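Local coordinates for hyaluronidase (PDB 5DIY), which probably hydrolyses O-linked N-acetylglucosamine as a hexosaminidase of glycoside hydrolase family 84, at residues Lys43-His48 / Glu54-Glu59; Glu94-Leu99 / Leu145-Gln150. All coordinates share one frame; numbering follows the deposited sequence.

Contact 1 (Lys43-His48 / Glu54-Glu59). With NAG (2-acetamido-2-deoxy-beta-D-glucopyranose), chain E.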
ATOM      1  N   LYS C  43       7.653  -9.158   8.075  1.00 28.75           N
ATOM      2  CA  LYS C  43       9.049  -9.261   7.633  1.00 29.88           C
ATOM      3  C   LYS C  43      10.058  -8.896   8.724  1.00 31.18           C
ATOM      4  O   LYS C  43      11.145  -9.461   8.743  1.00 30.65           O
ATOM      5  CB  LYS C  43       9.310  -8.394   6.389  1.00 29.88           C
ATOM      6  CG  LYS C  43       8.760  -8.945   5.077  1.00 29.36           C
ATOM      7  CD  LYS C  43       9.628 -10.065   4.507  1.00 28.19           C
ATOM      8  CE  LYS C  43       9.274 -10.391   3.062  1.00 27.61           C
ATOM      9  NZ  LYS C  43       7.866 -10.856   2.883  1.00 27.13           N
ATOM     10  N   GLN C  44       9.700  -7.965   9.615  1.00 33.23           N
ATOM     11  CA  GLN C  44      10.613  -7.503  10.680  1.00 36.01           C
ATOM     12  C   GLN C  44      10.606  -8.348  11.959  1.00 35.38           C
ATOM     13  O   GLN C  44      11.386  -8.067  12.868  1.00 36.30           O
ATOM     14  CB  GLN C  44      10.343  -6.035  11.046  1.00 38.09           C
ATOM     15  CG  GLN C  44      10.459  -5.070   9.883  1.00 41.65           C
ATOM     16  CD  GLN C  44      11.847  -5.027   9.255  1.00 44.02           C
ATOM     17  OE1 GLN C  44      12.863  -4.982   9.950  1.00 47.23           O
ATOM     18  NE2 GLN C  44      11.890  -5.024   7.932  1.00 45.12           N
ATOM     19  N   ASP C  45       9.740  -9.359  12.042  1.00 34.45           N
ATOM     20  CA  ASP C  45       9.879 -10.403  13.066  1.00 34.27           C
ATOM     21  C   ASP C  45      11.081 -11.253  12.655  1.00 34.72           C
ATOM     22  O   ASP C  45      11.015 -11.977  11.658  1.00 33.37           O
ATOM     23  CB  ASP C  45       8.596 -11.254  13.163  1.00 34.33           C
ATOM     24  CG  ASP C  45       8.710 -12.422  14.156  1.00 33.67           C
ATOM     25  OD1 ASP C  45       9.776 -12.630  14.775  1.00 32.32           O
ATOM     26  OD2 ASP C  45       7.712 -13.151  14.307  1.00 33.67           O
ATOM     27  N   LEU C  46      12.178 -11.153  13.409  1.00 35.20           N
ATOM     28  CA  LEU C  46      13.412 -11.905  13.096  1.00 36.93           C
ATOM     29  C   LEU C  46      13.184 -13.416  13.016  1.00 36.79           C
ATOM     30  O   LEU C  46      13.764 -14.100  12.162  1.00 37.27           O
ATOM     31  CB  LEU C  46      14.527 -11.601  14.117  1.00 37.87           C
ATOM     32  CG  LEU C  46      15.290 -10.280  13.947  1.00 38.37           C
ATOM     33  CD1 LEU C  46      16.236 -10.067  15.122  1.00 38.48           C
ATOM     34  CD2 LEU C  46      16.056 -10.240  12.627  1.00 38.63           C
ATOM     35  N   TYR C  47      12.312 -13.915  13.888  1.00 36.68           N
ATOM     36  CA  TYR C  47      11.999 -15.345  13.956  1.00 37.82           C
ATOM     37  C   TYR C  47      11.158 -15.854  12.779  1.00 34.86           C
ATOM     38  O   TYR C  47      11.101 -17.062  12.538  1.00 33.22           O
ATOM     39  CB  TYR C  47      11.341 -15.664  15.299  1.00 40.09           C
ATOM     40  CG  TYR C  47      12.274 -15.362  16.452  1.00 43.91           C
ATOM     41  CD1 TYR C  47      13.440 -16.101  16.624  1.00 46.56           C
ATOM     42  CD2 TYR C  47      12.020 -14.312  17.340  1.00 46.28           C
ATOM     43  CE1 TYR C  47      14.323 -15.830  17.659  1.00 48.56           C
ATOM     44  CE2 TYR C  47      12.899 -14.031  18.382  1.00 48.78           C
ATOM     45  CZ  TYR C  47      14.050 -14.796  18.535  1.00 50.09           C
ATOM     46  OH  TYR C  47      14.936 -14.541  19.555  1.00 54.08           O
ATOM     47  N   HIS C  48      10.515 -14.941  12.053  1.00 32.45           N
ATOM     48  CA  HIS C  48       9.835 -15.284  10.799  1.00 31.17           C
ATOM     49  C   HIS C  48      10.816 -15.526   9.634  1.00 31.86           C
ATOM     50  O   HIS C  48      10.533 -16.345   8.742  1.00 30.69           O
ATOM     51  CB  HIS C  48       8.811 -14.196  10.429  1.00 29.64           C
ATOM     52  CG  HIS C  48       8.220 -14.361   9.067  1.00 28.37           C
ATOM     53  ND1 HIS C  48       7.286 -15.328   8.773  1.00 27.57           N
ATOM     54  CD2 HIS C  48       8.456 -13.696   7.912  1.00 28.15           C
ATOM     55  CE1 HIS C  48       6.964 -15.246   7.496  1.00 28.07           C
ATOM     56  NE2 HIS C  48       7.657 -14.263   6.951  1.00 27.92           N
ATOM     57  N   GLU C  54      15.553 -20.397  14.776  1.00 40.83           N
ATOM     58  CA  GLU C  54      15.413 -20.219  16.228  1.00 41.83           C
ATOM     59  C   GLU C  54      13.947 -20.366  16.637  1.00 41.69           C
ATOM     60  O   GLU C  54      13.087 -19.689  16.069  1.00 41.51           O
ATOM     61  CB  GLU C  54      15.916 -18.839  16.668  1.00 44.14           C
ATOM     62  CG  GLU C  54      17.331 -18.469  16.235  1.00 45.52           C
ATOM     63  CD  GLU C  54      18.383 -19.450  16.704  1.00 46.84           C
ATOM     64  OE1 GLU C  54      18.327 -19.876  17.876  1.00 49.55           O
ATOM     65  OE2 GLU C  54      19.269 -19.787  15.895  1.00 49.26           O
ATOM     66  N   PRO C  55      13.651 -21.251  17.612  1.00 42.26           N
ATOM     67  CA  PRO C  55      12.259 -21.377  18.067  1.00 41.75           C
ATOM     68  C   PRO C  55      11.821 -20.194  18.927  1.00 40.39           C
ATOM     69  O   PRO C  55      12.643 -19.600  19.627  1.00 39.95           O
ATOM     70  CB  PRO C  55      12.271 -22.670  18.890  1.00 42.39           C
ATOM     71  CG  PRO C  55      13.671 -22.780  19.387  1.00 42.48           C
ATOM     72  CD  PRO C  55      14.541 -22.200  18.309  1.00 41.74           C
ATOM     73  N   TYR C  56      10.534 -19.857  18.854  1.00 39.51           N
ATOM     74  CA  TYR C  56       9.952 -18.811  19.696  1.00 39.70           C
ATOM     75  C   TYR C  56      10.036 -19.195  21.177  1.00 40.07           C
ATOM     76  O   TYR C  56       9.902 -20.368  21.522  1.00 39.69           O
ATOM     77  CB  TYR C  56       8.482 -18.559  19.326  1.00 38.54           C
ATOM     78  CG  TYR C  56       8.273 -17.837  18.008  1.00 38.30           C
ATOM     79  CD1 TYR C  56       8.483 -16.461  17.906  1.00 37.89           C
ATOM     80  CD2 TYR C  56       7.840 -18.525  16.868  1.00 37.69           C
ATOM     81  CE1 TYR C  56       8.287 -15.789  16.707  1.00 37.61           C
ATOM     82  CE2 TYR C  56       7.640 -17.864  15.664  1.00 36.98           C
ATOM     83  CZ  TYR C  56       7.865 -16.495  15.583  1.00 37.67           C
ATOM     84  OH  TYR C  56       7.673 -15.830  14.392  1.00 35.38           O
ATOM     85  N   LYS C  57      10.256 -18.199  22.033  1.00 41.97           N
ATOM     86  CA  LYS C  57      10.228 -18.380  23.493  1.00 42.23           C
ATOM     87  C   LYS C  57       8.779 -18.486  23.977  1.00 43.36           C
ATOM     88  O   LYS C  57       7.852 -18.102  23.257  1.00 44.09           O
ATOM     89  CB  LYS C  57      10.934 -17.210  24.188  1.00 42.02           C
ATOM     90  CG  LYS C  57      12.415 -17.085  23.853  1.00 41.81           C
ATOM     91  CD  LYS C  57      12.977 -15.734  24.278  1.00 42.53           C
ATOM     92  N   GLU C  58       8.587 -19.000  25.192  1.00 43.70           N
ATOM     93  CA  GLU C  58       7.234 -19.258  25.739  1.00 44.02           C
ATOM     94  C   GLU C  58       6.324 -18.026  25.821  1.00 43.38           C
ATOM     95  O   GLU C  58       5.110 -18.142  25.636  1.00 43.21           O
ATOM     96  CB  GLU C  58       7.301 -19.943  27.121  1.00 45.36           C
ATOM     97  CG  GLU C  58       6.992 -21.432  27.083  1.00 46.08           C
ATOM     98  CD  GLU C  58       5.518 -21.710  26.835  1.00 47.84           C
ATOM     99  OE2 GLU C  58       5.202 -22.603  26.018  1.00 48.54           O
ATOM    100  N   GLU C  59       6.916 -16.868  26.114  1.00 43.77           N
ATOM    101  CA  GLU C  59       6.187 -15.596  26.168  1.00 43.53           C
ATOM    102  C   GLU C  59       5.523 -15.285  24.825  1.00 42.88           C
ATOM    103  O   GLU C  59       4.343 -14.946  24.784  1.00 43.80           O
ATOM    104  CB  GLU C  59       7.128 -14.454  26.566  1.00 42.89           C
TER
HETATM  105  C1  NAG E 101       7.426  -7.393  -1.596  1.00 30.22           C
HETATM  106  C2  NAG E 101       7.177  -8.349  -0.413  1.00 28.79           C
HETATM  107  C3  NAG E 101       6.218  -7.802   0.648  1.00 28.24           C
HETATM  108  C4  NAG E 101       6.215  -6.282   0.630  1.00 27.66           C
HETATM  109  C5  NAG E 101       5.706  -5.818  -0.726  1.00 28.46           C
HETATM  110  C6  NAG E 101       5.671  -4.288  -0.862  1.00 28.96           C
HETATM  111  C7  NAG E 101       5.672  -9.921  -1.591  1.00 27.82           C
HETATM  112  C8  NAG E 101       5.451 -11.369  -1.930  1.00 27.67           C
HETATM  113  N2  NAG E 101       6.767  -9.672  -0.871  1.00 28.11           N
HETATM  114  O3  NAG E 101       6.621  -8.288   1.933  1.00 27.75           O
HETATM  115  O4  NAG E 101       5.335  -5.778   1.634  1.00 26.20           O
HETATM  116  O5  NAG E 101       6.417  -6.402  -1.822  1.00 29.59           O
HETATM  117  O6  NAG E 101       6.935  -3.693  -0.560  1.00 28.75           O
HETATM  118  O7  NAG E 101       4.900  -9.047  -1.964  1.00 27.28           O
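Y56 and D45 form the hydrogen bond between 43-48 and 54-59: Y56 OH donates to D45 OD2 at 2.7 Å. The hydroxyl arrives on the syn side of OD2, yet 34° out of the carboxylate plane, while OD2 itself sits at the edge of the Y56 ring. With CG of D45 turned opposite its backbone N (chi1 176°), the carboxylate is carried toward Y56 and Y47; the backbone N of Y47 meets OD1 from above the carboxylate plane at 3.0 Å, closing an Asx turn. Y40 OH is a second hydrogen-bond partner of OD2, and both carboxylate oxygens are thus engaged. A leucine in place of D45 would probably leave the Y56 and Y40 hydroxyls without their common partner and the Y47 N-H without its turn acceptor. The turn is further closed in the backbone by H48 N to D45 O, 3.0 Å.

Apolar contact centres on Y47. Its CB presses on Y56 CE1 at 3.4 Å, and the two rings lie obliquely to each other, planes at 59°. At the edge of the Y47 ring, CE1 meets E54 CB at 3.5 Å. K102 ties the two segments together from outside, hydrogen-bonded through NZ to Y47 O and E54 O and forming a cation-pi pair with Y56, which also meets F64 edge-to-face.

At the far end, K43 turns to the bound sugar, its NZ donating to O3 of NAG at 3.0 Å while salt-bridged to D119, another sugar-binding residue. The arrangement belongs to the loop between strand 37-40 and helix 58-73 of a TIM barrel, where such loops at the C-terminal strand ends build the GH84 sugar-binding site.

Contact 2 (Glu94-Leu99 / Leu145-Gln150)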
ATOM      1  N   GLU C  94      18.674 -32.248   7.760  1.00 42.34           N
ATOM      2  CA  GLU C  94      18.692 -31.529   9.042  1.00 43.23           C
ATOM      3  C   GLU C  94      17.893 -30.210   9.007  1.00 41.86           C
ATOM      4  O   GLU C  94      17.242 -29.855   9.990  1.00 41.21           O
ATOM      5  CB  GLU C  94      20.140 -31.265   9.478  1.00 45.32           C
ATOM      6  CG  GLU C  94      20.297 -30.750  10.905  1.00 48.08           C
ATOM      7  CD  GLU C  94      21.747 -30.577  11.345  1.00 51.32           C
ATOM      8  OE1 GLU C  94      22.664 -31.127  10.692  1.00 53.13           O
ATOM      9  OE2 GLU C  94      21.971 -29.886  12.367  1.00 53.51           O
ATOM     10  N   GLU C  95      17.939 -29.500   7.880  1.00 41.70           N
ATOM     11  CA  GLU C  95      17.171 -28.255   7.710  1.00 41.01           C
ATOM     12  C   GLU C  95      15.659 -28.488   7.764  1.00 40.83           C
ATOM     13  O   GLU C  95      14.945 -27.729   8.424  1.00 42.17           O
ATOM     14  CB  GLU C  95      17.537 -27.555   6.401  1.00 41.13           C
ATOM     15  CG  GLU C  95      18.941 -26.972   6.370  1.00 41.65           C
ATOM     16  CD  GLU C  95      19.034 -25.608   7.026  1.00 42.20           C
ATOM     17  OE1 GLU C  95      18.884 -25.511   8.261  1.00 43.34           O
ATOM     18  OE2 GLU C  95      19.271 -24.618   6.304  1.00 43.32           O
ATOM     19  N   LEU C  96      15.181 -29.527   7.074  1.00 40.25           N
ATOM     20  CA  LEU C  96      13.778 -29.956   7.162  1.00 39.28           C
ATOM     21  C   LEU C  96      13.343 -30.166   8.611  1.00 38.80           C
ATOM     22  O   LEU C  96      12.296 -29.665   9.026  1.00 37.14           O
ATOM     23  CB  LEU C  96      13.543 -31.252   6.372  1.00 41.30           C
ATOM     24  CG  LEU C  96      12.206 -31.991   6.564  1.00 41.79           C
ATOM     25  CD1 LEU C  96      11.040 -31.101   6.171  1.00 42.32           C
ATOM     26  CD2 LEU C  96      12.188 -33.277   5.756  1.00 43.29           C
ATOM     27  N   GLU C  97      14.150 -30.911   9.364  1.00 37.53           N
ATOM     28  CA  GLU C  97      13.848 -31.196  10.773  1.00 38.31           C
ATOM     29  C   GLU C  97      13.761 -29.904  11.590  1.00 36.55           C
ATOM     30  O   GLU C  97      12.892 -29.773  12.449  1.00 35.24           O
ATOM     31  CB  GLU C  97      14.901 -32.122  11.406  1.00 39.40           C
ATOM     32  CG  GLU C  97      15.079 -33.495  10.763  1.00 40.44           C
ATOM     33  CD  GLU C  97      13.808 -34.320  10.708  1.00 42.11           C
ATOM     34  OE1 GLU C  97      12.972 -34.224  11.639  1.00 43.92           O
ATOM     35  OE2 GLU C  97      13.639 -35.075   9.724  1.00 40.78           O
ATOM     36  N   THR C  98      14.662 -28.964  11.306  1.00 35.43           N
ATOM     37  CA  THR C  98      14.687 -27.665  11.978  1.00 36.21           C
ATOM     38  C   THR C  98      13.415 -26.846  11.693  1.00 35.35           C
ATOM     39  O   THR C  98      12.839 -26.261  12.611  1.00 34.33           O
ATOM     40  CB  THR C  98      15.962 -26.880  11.595  1.00 36.90           C
ATOM     41  OG1 THR C  98      17.117 -27.629  12.007  1.00 37.52           O
ATOM     42  CG2 THR C  98      15.993 -25.488  12.244  1.00 36.54           C
ATOM     43  N   LEU C  99      12.967 -26.827  10.438  1.00 35.72           N
ATOM     44  CA  LEU C  99      11.717 -26.136  10.082  1.00 35.59           C
ATOM     45  C   LEU C  99      10.510 -26.782  10.767  1.00 36.03           C
ATOM     46  O   LEU C  99       9.644 -26.079  11.293  1.00 36.33           O
ATOM     47  CB  LEU C  99      11.512 -26.102   8.564  1.00 36.48           C
ATOM     48  CG  LEU C  99      10.359 -25.203   8.068  1.00 36.77           C
ATOM     49  CD1 LEU C  99      10.774 -24.386   6.855  1.00 37.65           C
ATOM     50  CD2 LEU C  99       9.099 -25.997   7.755  1.00 37.51           C
ATOM     51  N   LEU C 145       9.463 -28.491  -0.546  1.00 29.95           N
ATOM     52  CA  LEU C 145       8.057 -28.335  -0.155  1.00 30.61           C
ATOM     53  C   LEU C 145       7.297 -29.657  -0.191  1.00 30.48           C
ATOM     54  O   LEU C 145       6.464 -29.914   0.685  1.00 29.88           O
ATOM     55  CB  LEU C 145       7.360 -27.277  -1.019  1.00 30.61           C
ATOM     56  CG  LEU C 145       7.860 -25.845  -0.782  1.00 30.70           C
ATOM     57  CD1 LEU C 145       7.404 -24.936  -1.911  1.00 30.31           C
ATOM     58  CD2 LEU C 145       7.401 -25.312   0.571  1.00 30.73           C
ATOM     59  N   THR C 146       7.596 -30.490  -1.191  1.00 31.43           N
ATOM     60  CA  THR C 146       7.051 -31.854  -1.266  1.00 31.17           C
ATOM     61  C   THR C 146       7.384 -32.643  -0.006  1.00 30.68           C
ATOM     62  O   THR C 146       6.494 -33.247   0.601  1.00 31.41           O
ATOM     63  CB  THR C 146       7.593 -32.616  -2.496  1.00 31.70           C
ATOM     64  OG1 THR C 146       7.253 -31.902  -3.692  1.00 31.20           O
ATOM     65  CG2 THR C 146       7.015 -34.059  -2.569  1.00 31.47           C
ATOM     66  N   ARG C 147       8.658 -32.612   0.390  1.00 31.34           N
ATOM     67  CA  ARG C 147       9.121 -33.323   1.594  1.00 32.64           C
ATOM     68  C   ARG C 147       8.526 -32.769   2.892  1.00 31.71           C
ATOM     69  O   ARG C 147       8.233 -33.539   3.811  1.00 31.38           O
ATOM     70  CB  ARG C 147      10.655 -33.365   1.675  1.00 34.00           C
ATOM     71  CG  ARG C 147      11.266 -34.444   0.791  1.00 35.29           C
ATOM     72  CD  ARG C 147      12.761 -34.599   1.008  1.00 35.99           C
ATOM     73  NE  ARG C 147      13.506 -33.483   0.427  1.00 36.59           N
ATOM     74  CZ  ARG C 147      14.219 -32.566   1.092  1.00 36.07           C
ATOM     75  NH1 ARG C 147      14.352 -32.595   2.414  1.00 35.03           N
ATOM     76  NH2 ARG C 147      14.837 -31.605   0.405  1.00 36.65           N
ATOM     77  N   VAL C 148       8.331 -31.452   2.969  1.00 30.67           N
ATOM     78  CA  VAL C 148       7.683 -30.861   4.151  1.00 30.92           C
ATOM     79  C   VAL C 148       6.221 -31.326   4.227  1.00 30.87           C
ATOM     80  O   VAL C 148       5.755 -31.696   5.303  1.00 32.08           O
ATOM     81  CB  VAL C 148       7.792 -29.310   4.201  1.00 30.38           C
ATOM     82  CG1 VAL C 148       6.995 -28.740   5.373  1.00 29.83           C
ATOM     83  CG2 VAL C 148       9.253 -28.869   4.305  1.00 29.91           C
ATOM     84  N   LEU C 149       5.521 -31.327   3.090  1.00 32.20           N
ATOM     85  CA  LEU C 149       4.124 -31.769   3.031  1.00 33.65           C
ATOM     86  C   LEU C 149       3.978 -33.228   3.444  1.00 34.79           C
ATOM     87  O   LEU C 149       3.156 -33.555   4.305  1.00 35.77           O
ATOM     88  CB  LEU C 149       3.537 -31.585   1.621  1.00 34.10           C
ATOM     89  CG  LEU C 149       2.033 -31.878   1.466  1.00 35.05           C
ATOM     90  CD1 LEU C 149       1.194 -30.980   2.369  1.00 35.47           C
ATOM     91  CD2 LEU C 149       1.593 -31.732   0.017  1.00 35.13           C
ATOM     92  N   GLN C 150       4.780 -34.090   2.823  1.00 35.05           N
ATOM     93  CA  GLN C 150       4.780 -35.522   3.134  1.00 36.03           C
ATOM     94  C   GLN C 150       5.007 -35.788   4.628  1.00 36.14           C
ATOM     95  O   GLN C 150       4.335 -36.644   5.206  1.00 38.99           O
ATOM     96  CB  GLN C 150       5.793 -36.270   2.255  1.00 35.61           C
ATOM     97  CG  GLN C 150       5.324 -36.394   0.812  1.00 35.40           C
ATOM     98  CD  GLN C 150       6.370 -36.931  -0.153  1.00 36.92           C
ATOM     99  OE1 GLN C 150       7.559 -37.027   0.169  1.00 37.87           O
ATOM    100  NE2 GLN C 150       5.927 -37.268  -1.362  1.00 36.39           N
TER
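L96 and V148 pack most tightly here, with L96 CD1 only 3.4 Å from V148 CG2, closer than carbons usually come. The two side chains run past one another in opposite directions, and CD1 of L96 also nears V148 CA at 3.9 Å. V148 divides its methyls between two leucines about one helical turn apart: CG2 goes to L96, whereas CG1, opposite the backbone N (chi1 175°), meets L99 CD2 at 4.2 Å, with L99 crossing the valine at about a right angle. Both leucines direct their CB toward helix 137-153.

The packing joins two neighbouring helices on the outside of the TIM barrel: helix 93-108, which follows strand 77-82, and helix 137-153, which lies between strands 113-117 and 160-164. Their short segments approach to 10.8 Å between axes, at 52° to each other. V148 also touches I116 and I161 of the strands 113-117 and 160-164, so V148 lies between helix 93-108 and the barrel strands.

Among the charged groups, R147 crosses L96 at a slant, its NH1 4.0 Å from L96 CD2, with the methyl lying obliquely to the guanidinium. No hydrogen bond is made between the two segments. A bend in the R147 chain at chi3 (-73°) helps turn the guanidinium so that NH2 reaches D143, one turn earlier in its own helix, in a salt bridge, and Y90 O in a hydrogen bond. E97, from the other helix, is salt-bridged to R151 just beyond 145-150.

Overall arrangement
Contact 1 comes first along the chain and closes before contact 2 opens; their centres are 19 Å apart and their nearest atoms about 6 Å, without touching. Both lie in the TIM-barrel domain, around its eight parallel strands, and on the same side of the chain's centre. Contact 1 lies in the loop between strand 37-40 and helix 58-73, and its segment 43-48 begins at the sugar-binding K43, whereas contact 2 packs helices 93-108 and 137-153 away from the annotated sites. Helix 93-108 connects them: its K102 binds contact 1, and its E95 is salt-bridged to R53, next to 54-59. The sugar-binding loop is therefore linked to the outer helical layer.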